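Local coordinates for protein xyloglucanase (Paenibacillus pabuli, PDB 2JEQ) that probably hydrolyses the beta-1,4-linked glucan backbone of xyloglucan, as a family 5 glycoside hydrolase built on a TIM barrel, at residues F177-E182 against L223-N228; Y266-F271 against W295-Y300. All coordinates share one frame; numbering follows the deposited sequence. Where two conformers were deposited one is given.

Contact 1 of 2, residues F177-E182 against L223-N228; sequences FESMNE and LVPGWN. With BGC (beta-D-glucopyranose), chain B.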
loop_
_atom_site.group_PDB
_atom_site.type_symbol
_atom_site.label_atom_id
_atom_site.label_comp_id
_atom_site.label_asym_id
_atom_site.label_seq_id
_atom_site.Cartn_x
_atom_site.Cartn_y
_atom_site.Cartn_z
ATOM N N PHE A 177 9.224 -6.102 -1.363
ATOM C CA PHE A 177 9.236 -5.479 -0.023
ATOM C C PHE A 177 8.913 -4.027 -0.095
ATOM O O PHE A 177 9.546 -3.261 -0.853
ATOM C CB PHE A 177 10.590 -5.585 0.689
ATOM C CG PHE A 177 11.038 -6.970 0.928
ATOM C CD1 PHE A 177 10.136 -8.027 0.927
ATOM C CD2 PHE A 177 12.376 -7.232 1.183
ATOM C CE1 PHE A 177 10.585 -9.352 1.135
ATOM C CE2 PHE A 177 12.819 -8.551 1.383
ATOM C CZ PHE A 177 11.904 -9.594 1.361
ATOM N N GLU A 178 7.953 -3.622 0.711
ATOM C CA GLU A 178 7.572 -2.220 0.788
ATOM C C GLU A 178 8.014 -1.654 2.141
ATOM O O GLU A 178 7.548 -2.126 3.174
ATOM C CB GLU A 178 6.062 -2.126 0.639
ATOM C CG GLU A 178 5.472 -0.713 0.663
ATOM C CD GLU A 178 3.941 -0.779 0.624
ATOM O OE1 GLU A 178 3.389 -1.897 0.479
ATOM O OE2 GLU A 178 3.275 0.263 0.758
ATOM N N SER A 179 8.863 -0.614 2.133
ATOM C CA SER A 179 9.620 -0.181 3.320
ATOM C C SER A 179 8.742 0.251 4.490
ATOM O O SER A 179 9.075 0.084 5.672
ATOM C CB SER A 179 10.510 1.008 2.933
ATOM O OG SER A 179 9.691 2.133 2.612
ATOM N N MET A 180 7.632 0.883 4.151
ATOM C CA MET A 180 6.711 1.358 5.155
ATOM C C MET A 180 5.434 1.725 4.431
ATOM O O MET A 180 5.340 1.558 3.201
ATOM C CB MET A 180 7.299 2.541 5.937
ATOM C CG MET A 180 7.843 3.649 5.055
ATOM S SD MET A 180 9.216 4.503 5.898
ATOM C CE MET A 180 9.185 5.973 4.888
ATOM N N ASN A 181 4.462 2.213 5.183
ATOM C CA ASN A 181 3.122 2.411 4.652
ATOM C C ASN A 181 2.895 3.901 4.489
ATOM O O ASN A 181 3.465 4.501 3.579
ATOM C CB ASN A 181 2.052 1.747 5.530
ATOM C CG ASN A 181 0.630 2.092 5.085
ATOM O OD1 ASN A 181 0.319 2.091 3.894
ATOM N ND2 ASN A 181 -0.219 2.441 6.046
ATOM N N GLU A 182 2.113 4.502 5.383
ATOM C CA GLU A 182 1.871 5.958 5.338
ATOM C C GLU A 182 2.596 6.662 6.479
ATOM O O GLU A 182 2.155 6.644 7.642
ATOM C CB GLU A 182 0.374 6.276 5.370
ATOM C CG GLU A 182 -0.414 5.794 4.159
ATOM C CD GLU A 182 -1.918 6.079 4.265
ATOM O OE1 GLU A 182 -2.438 6.326 5.400
ATOM O OE2 GLU A 182 -2.583 5.995 3.196
ATOM N N LEU A 223 9.906 -1.314 -2.749
ATOM C CA LEU A 223 8.899 -0.260 -2.934
ATOM C C LEU A 223 9.002 0.726 -1.777
ATOM O O LEU A 223 9.055 0.307 -0.609
ATOM C CB LEU A 223 7.475 -0.888 -3.013
ATOM C CG LEU A 223 6.246 -0.000 -3.160
ATOM C CD1 LEU A 223 6.377 0.857 -4.410
ATOM C CD2 LEU A 223 4.858 -0.736 -3.206
ATOM N N VAL A 224 9.088 2.026 -2.090
ATOM C CA VAL A 224 9.259 3.055 -1.048
ATOM C C VAL A 224 8.294 4.217 -1.282
ATOM O O VAL A 224 8.039 4.583 -2.439
ATOM C CB VAL A 224 10.724 3.620 -0.965
ATOM C CG1 VAL A 224 11.737 2.496 -0.621
ATOM C CG2 VAL A 224 11.120 4.429 -2.249
ATOM N N PRO A 225 7.716 4.772 -0.211
ATOM C CA PRO A 225 6.847 5.946 -0.405
ATOM C C PRO A 225 7.549 7.260 -0.124
ATOM O O PRO A 225 8.669 7.252 0.356
ATOM C CB PRO A 225 5.796 5.744 0.677
ATOM C CG PRO A 225 6.551 5.171 1.806
ATOM C CD PRO A 225 7.685 4.324 1.198
ATOM N N GLY A 226 6.866 8.363 -0.407
ATOM C CA GLY A 226 7.199 9.668 0.167
ATOM C C GLY A 226 6.257 9.985 1.320
ATOM O O GLY A 226 5.666 9.061 1.952
ATOM N N TRP A 227 6.143 11.281 1.601
ATOM C CA TRP A 227 5.403 11.809 2.728
ATOM C C TRP A 227 3.910 11.469 2.687
ATOM O O TRP A 227 3.185 11.897 1.771
ATOM C CB TRP A 227 5.545 13.329 2.776
ATOM C CG TRP A 227 5.000 13.956 4.053
ATOM C CD1 TRP A 227 3.777 14.540 4.239
ATOM C CD2 TRP A 227 5.679 14.049 5.303
ATOM N NE1 TRP A 227 3.658 15.005 5.537
ATOM C CE2 TRP A 227 4.818 14.722 6.207
ATOM C CE3 TRP A 227 6.953 13.659 5.743
ATOM C CZ2 TRP A 227 5.178 14.983 7.541
ATOM C CZ3 TRP A 227 7.313 13.927 7.072
ATOM C CH2 TRP A 227 6.424 14.570 7.957
ATOM N N ASN A 228 3.463 10.728 3.694
ATOM C CA ASN A 228 2.048 10.293 3.833
ATOM C C ASN A 228 1.489 9.613 2.591
ATOM O O ASN A 228 0.293 9.707 2.319
ATOM C CB ASN A 228 1.180 11.490 4.211
ATOM C CG ASN A 228 -0.089 11.106 4.969
ATOM O OD1 ASN A 228 -0.169 10.053 5.594
ATOM N ND2 ASN A 228 -1.077 11.997 4.935
HETATM C C2 BGC B . -4.319 2.918 5.352
HETATM C C3 BGC B . -5.304 1.844 5.799
HETATM C C4 BGC B . -6.701 2.440 6.091
HETATM C C5 BGC B . -7.143 3.351 4.929
HETATM C C6 BGC B . -8.534 4.005 5.021
HETATM C C1 BGC B . -5.024 3.656 4.229
HETATM O O1 BGC B . -4.181 4.511 3.503
HETATM O O2 BGC B . -3.103 2.335 4.923
HETATM O O3 BGC B . -4.788 1.217 6.940
HETATM O O4 BGC B . -7.617 1.387 6.303
HETATM O O5 BGC B . -6.117 4.331 4.811
HETATM O O6 BGC B . -8.674 4.768 6.210
HETATM O O HOH W 1 4.470 7.168 3.750
HETATM O O HOH W 2 -2.371 9.066 6.497
#
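Phe177 and Ser179 grip Leu223 through the backbone, pairing the end of strand 175-178 with parallel strand 222-225 of the TIM barrel: Leu223 N donates to Phe177 O (2.7 Å), and Ser179 N to Leu223 O (2.9 Å). Between them Glu178 CA makes a CH...O contact to Leu223 O (3.2 Å).

Glu178 and Leu223 lie side by side, CG of the glutamate against CD2 of the leucine (3.9 Å), while the carboxylate runs on to a salt bridge with Arg87. The Met180 side chain crosses that of Pro225 at a slant, CG to CG 3.8 Å, and Ser179 OG, hydrogen-bonded to Asn203, sits by Pro225 CD.

Beyond the strand ends water replaces direct bonds: one molecule donates to Asn181 O and Gly226 O, another to Glu182 OE1 and Asn228 OD1 (2.6 Å).

The Asn181 side chain leaves its backbone away from 223-228; with CG trans to N (chi1 173°), ND2 is brought to BGC O2 and donates to it (3.1 Å). Its OD1 accepts from Arg87, which helps fix the amide's rotation. Glu182, also held by Tyr135 and His264, faces the same sugar. This Asn-Glu pair after the fourth strand is consistent with the family 5 acid/base site, so the strand pairing places groups that meet substrate.

Contact 2 of 2, residues Y266-F271 against W295-Y300; sequences YSPWDF and WGQEDY. With BGC (beta-D-glucopyranose), chain B.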
loop_
_atom_site.group_PDB
_atom_site.type_symbol
_atom_site.label_atom_id
_atom_site.label_comp_id
_atom_site.label_asym_id
_atom_site.label_seq_id
_atom_site.Cartn_x
_atom_site.Cartn_y
_atom_site.Cartn_z
ATOM N N TYR A 266 -6.870 8.658 -2.598
ATOM C CA TYR A 266 -8.249 8.645 -2.128
ATOM C C TYR A 266 -8.892 10.023 -2.328
ATOM O O TYR A 266 -9.730 10.445 -1.532
ATOM C CB TYR A 266 -8.315 8.316 -0.637
ATOM C CG TYR A 266 -7.913 6.922 -0.211
ATOM C CD1 TYR A 266 -8.870 5.929 -0.061
ATOM C CD2 TYR A 266 -6.602 6.638 0.150
ATOM C CE1 TYR A 266 -8.532 4.657 0.357
ATOM C CE2 TYR A 266 -6.232 5.347 0.564
ATOM C CZ TYR A 266 -7.217 4.372 0.671
ATOM O OH TYR A 266 -6.906 3.128 1.100
ATOM N N SER A 267 -8.479 10.744 -3.373
ATOM C CA SER A 267 -9.040 12.062 -3.628
ATOM C C SER A 267 -10.198 11.918 -4.633
ATOM O O SER A 267 -10.119 11.120 -5.538
ATOM C CB SER A 267 -7.946 12.991 -4.176
ATOM O OG SER A 267 -6.880 13.072 -3.241
ATOM N N PRO A 268 -11.279 12.684 -4.467
ATOM C CA PRO A 268 -11.568 13.622 -3.365
ATOM C C PRO A 268 -12.041 12.927 -2.100
ATOM O O PRO A 268 -12.918 12.051 -2.152
ATOM C CB PRO A 268 -12.670 14.510 -3.931
ATOM C CG PRO A 268 -13.321 13.688 -5.004
ATOM C CD PRO A 268 -12.340 12.676 -5.500
ATOM N N TRP A 269 -11.460 13.320 -0.971
ATOM C CA TRP A 269 -11.845 12.765 0.314
ATOM C C TRP A 269 -13.340 12.844 0.595
ATOM O O TRP A 269 -13.893 11.951 1.239
ATOM C CB TRP A 269 -11.097 13.452 1.446
ATOM C CG TRP A 269 -11.332 12.763 2.778
ATOM C CD1 TRP A 269 -12.021 13.250 3.877
ATOM C CD2 TRP A 269 -10.899 11.452 3.122
ATOM N NE1 TRP A 269 -12.010 12.309 4.897
ATOM C CE2 TRP A 269 -11.326 11.198 4.455
ATOM C CE3 TRP A 269 -10.154 10.464 2.437
ATOM C CZ2 TRP A 269 -11.035 9.993 5.117
ATOM C CZ3 TRP A 269 -9.878 9.269 3.084
ATOM C CH2 TRP A 269 -10.311 9.047 4.427
ATOM N N ASP A 270 -13.991 13.921 0.139
ATOM C CA ASP A 270 -15.425 14.106 0.401
ATOM C C ASP A 270 -16.250 12.942 -0.120
ATOM O O ASP A 270 -17.145 12.447 0.579
ATOM C CB ASP A 270 -15.963 15.501 -0.072
ATOM C CG ASP A 270 -15.885 15.741 -1.592
ATOM O OD1 ASP A 270 -15.336 14.927 -2.380
ATOM O OD2 ASP A 270 -16.434 16.793 -2.024
ATOM N N PHE A 271 -15.937 12.497 -1.334
ATOM C CA PHE A 271 -16.581 11.321 -1.919
ATOM C C PHE A 271 -16.001 9.998 -1.405
ATOM O O PHE A 271 -16.751 9.092 -1.096
ATOM C CB PHE A 271 -16.472 11.343 -3.455
ATOM C CG PHE A 271 -16.913 10.046 -4.118
ATOM C CD1 PHE A 271 -18.269 9.684 -4.164
ATOM C CD2 PHE A 271 -15.965 9.184 -4.686
ATOM C CE1 PHE A 271 -18.684 8.510 -4.783
ATOM C CE2 PHE A 271 -16.367 7.985 -5.319
ATOM C CZ PHE A 271 -17.717 7.637 -5.360
ATOM N N TRP A 295 -14.529 18.577 -5.740
ATOM C CA TRP A 295 -13.197 18.636 -6.347
ATOM C C TRP A 295 -12.667 17.249 -6.665
ATOM O O TRP A 295 -13.369 16.269 -6.466
ATOM C CB TRP A 295 -12.232 19.366 -5.435
ATOM C CG TRP A 295 -12.044 18.684 -4.118
ATOM C CD1 TRP A 295 -12.903 18.698 -3.047
ATOM C CD2 TRP A 295 -10.921 17.900 -3.723
ATOM N NE1 TRP A 295 -12.378 17.970 -2.008
ATOM C CE2 TRP A 295 -11.162 17.467 -2.395
ATOM C CE3 TRP A 295 -9.733 17.518 -4.359
ATOM C CZ2 TRP A 295 -10.265 16.674 -1.700
ATOM C CZ3 TRP A 295 -8.843 16.734 -3.671
ATOM C CH2 TRP A 295 -9.108 16.320 -2.346
ATOM N N GLY A 296 -11.430 17.181 -7.170
ATOM C CA GLY A 296 -10.781 15.913 -7.475
ATOM C C GLY A 296 -11.467 15.085 -8.553
ATOM O O GLY A 296 -11.523 13.838 -8.461
ATOM N N GLN A 297 -11.980 15.765 -9.578
ATOM C CA GLN A 297 -12.646 15.057 -10.670
ATOM C C GLN A 297 -11.621 14.540 -11.683
ATOM O O GLN A 297 -10.422 14.445 -11.375
ATOM C CB GLN A 297 -13.736 15.918 -11.331
ATOM C CG GLN A 297 -14.760 16.536 -10.363
ATOM C CD GLN A 297 -15.550 15.517 -9.551
ATOM O OE1 GLN A 297 -16.391 14.778 -10.080
ATOM N NE2 GLN A 297 -15.310 15.501 -8.245
ATOM N N GLU A 298 -12.098 14.227 -12.887
ATOM C CA GLU A 298 -11.288 13.589 -13.909
ATOM C C GLU A 298 -10.025 14.386 -14.277
ATOM O O GLU A 298 -8.941 13.791 -14.458
ATOM C CB GLU A 298 -12.136 13.291 -15.145
ATOM C CG GLU A 298 -13.072 12.078 -14.976
ATOM C CD GLU A 298 -14.494 12.447 -14.597
ATOM O OE1 GLU A 298 -14.726 13.597 -14.113
ATOM O OE2 GLU A 298 -15.381 11.571 -14.773
ATOM N N ASP A 299 -10.188 15.706 -14.409
ATOM C CA ASP A 299 -9.054 16.592 -14.674
ATOM C C ASP A 299 -7.969 16.500 -13.597
ATOM O O ASP A 299 -6.776 16.405 -13.922
ATOM C CB ASP A 299 -9.510 18.046 -14.872
ATOM C CG ASP A 299 -10.946 18.284 -14.421
ATOM O OD1 ASP A 299 -11.816 18.449 -15.306
ATOM O OD2 ASP A 299 -11.205 18.290 -13.191
ATOM N N TYR A 300 -8.372 16.515 -12.338
ATOM C CA TYR A 300 -7.453 16.437 -11.221
ATOM C C TYR A 300 -6.711 15.107 -11.173
ATOM O O TYR A 300 -5.476 15.075 -11.060
ATOM C CB TYR A 300 -8.230 16.656 -9.939
ATOM C CG TYR A 300 -7.345 16.781 -8.735
ATOM C CD1 TYR A 300 -6.765 18.008 -8.406
ATOM C CD2 TYR A 300 -7.109 15.680 -7.898
ATOM C CE1 TYR A 300 -5.958 18.133 -7.283
ATOM C CE2 TYR A 300 -6.304 15.803 -6.768
ATOM C CZ TYR A 300 -5.728 17.028 -6.473
ATOM O OH TYR A 300 -4.918 17.163 -5.341
HETATM C C2 BGC B . -4.319 2.918 5.352
HETATM C C3 BGC B . -5.304 1.844 5.799
HETATM C C4 BGC B . -6.701 2.440 6.091
HETATM C C5 BGC B . -7.143 3.351 4.929
HETATM C C6 BGC B . -8.534 4.005 5.021
HETATM C C1 BGC B . -5.024 3.656 4.229
HETATM O O1 BGC B . -4.181 4.511 3.503
HETATM O O2 BGC B . -3.103 2.335 4.923
HETATM O O3 BGC B . -4.788 1.217 6.940
HETATM O O4 BGC B . -7.617 1.387 6.303
HETATM O O5 BGC B . -6.117 4.331 4.811
HETATM O O6 BGC B . -8.674 4.768 6.210
HETATM O O HOH W 3 -9.822 11.879 -8.201
#
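Pro268 lies on the indole of Trp295 in a CH-pi contact: CB stands 3.8 Å from the centroid of the five-membered ring and only 17° off its normal. The tryptophan reaches this place because its CG is tucked between backbone N and carbonyl carbon (chi1 62°), folding the indole back beneath the proline. Along the six-membered ring the backbone takes over, with Trp269 N 3.6 Å from Trp295 CZ2, and Ser267 CB meets CZ3 obliquely. Ser267 CB also approaches Tyr300 CE2, at 4.2 Å. Asp270 slides past the indole in the opposite direction, its carboxylate plane 34° from the ring; OD2 accepts from Thr294 N.

The peptide bond before Pro268 is cis, and the pyrrolidine presses on the carbonyls of 295-296, CG lying 3.0 Å from Trp295 O and CD 3.3 Å from Gly296 O. Gly296, with positive phi, lies close against that CD. Gln297 bends back over its own segment, NE2 donating to Trp295 O (2.7 Å) from above the carbonyl plane. No direct hydrogen bond joins the segments, but a water donates to both Ser267 O and Gly296 O.

Tyr266 faces the other way, CE2 3.7 Å from BGC O1 and OH bonded to Glu323 OE1; a phenylalanine here would probably leave Glu323 without that hydroxyl partner and freer to turn beside the sugar.

The contact closes the long connection, carrying short helix 269-272, between strand 259-265 and helix 298-313 of the barrel. Trp282, within that connection, bonds Gly296 O and meets the Phe271 ring, while helix 336-353 adds Tyr343 to Ser267 O and packs Asn336 and Tyr339 on Phe271.

Overall arrangement
Along the chain contact 1 closes before contact 2 opens. Both are built on one eight-stranded parallel barrel. Contact 1 lies in the sheet itself, joining its fourth and fifth strands, 175-178 and 222-225, about 8 Å from the centre of the chain; contact 2 lies in the connection after the sixth, 259-265, about 19 Å out, where it meets helix 298-313. Their centres are 22 Å apart and their nearest atoms about 5 Å, without touching. What unites them is the same glucose, reached by Asn181 from contact 1 and Tyr266 from contact 2, with Glu323 near the C-terminal end of strand 319-324. Groups at the ends of the fourth, sixth and seventh strands thus meet round one sugar.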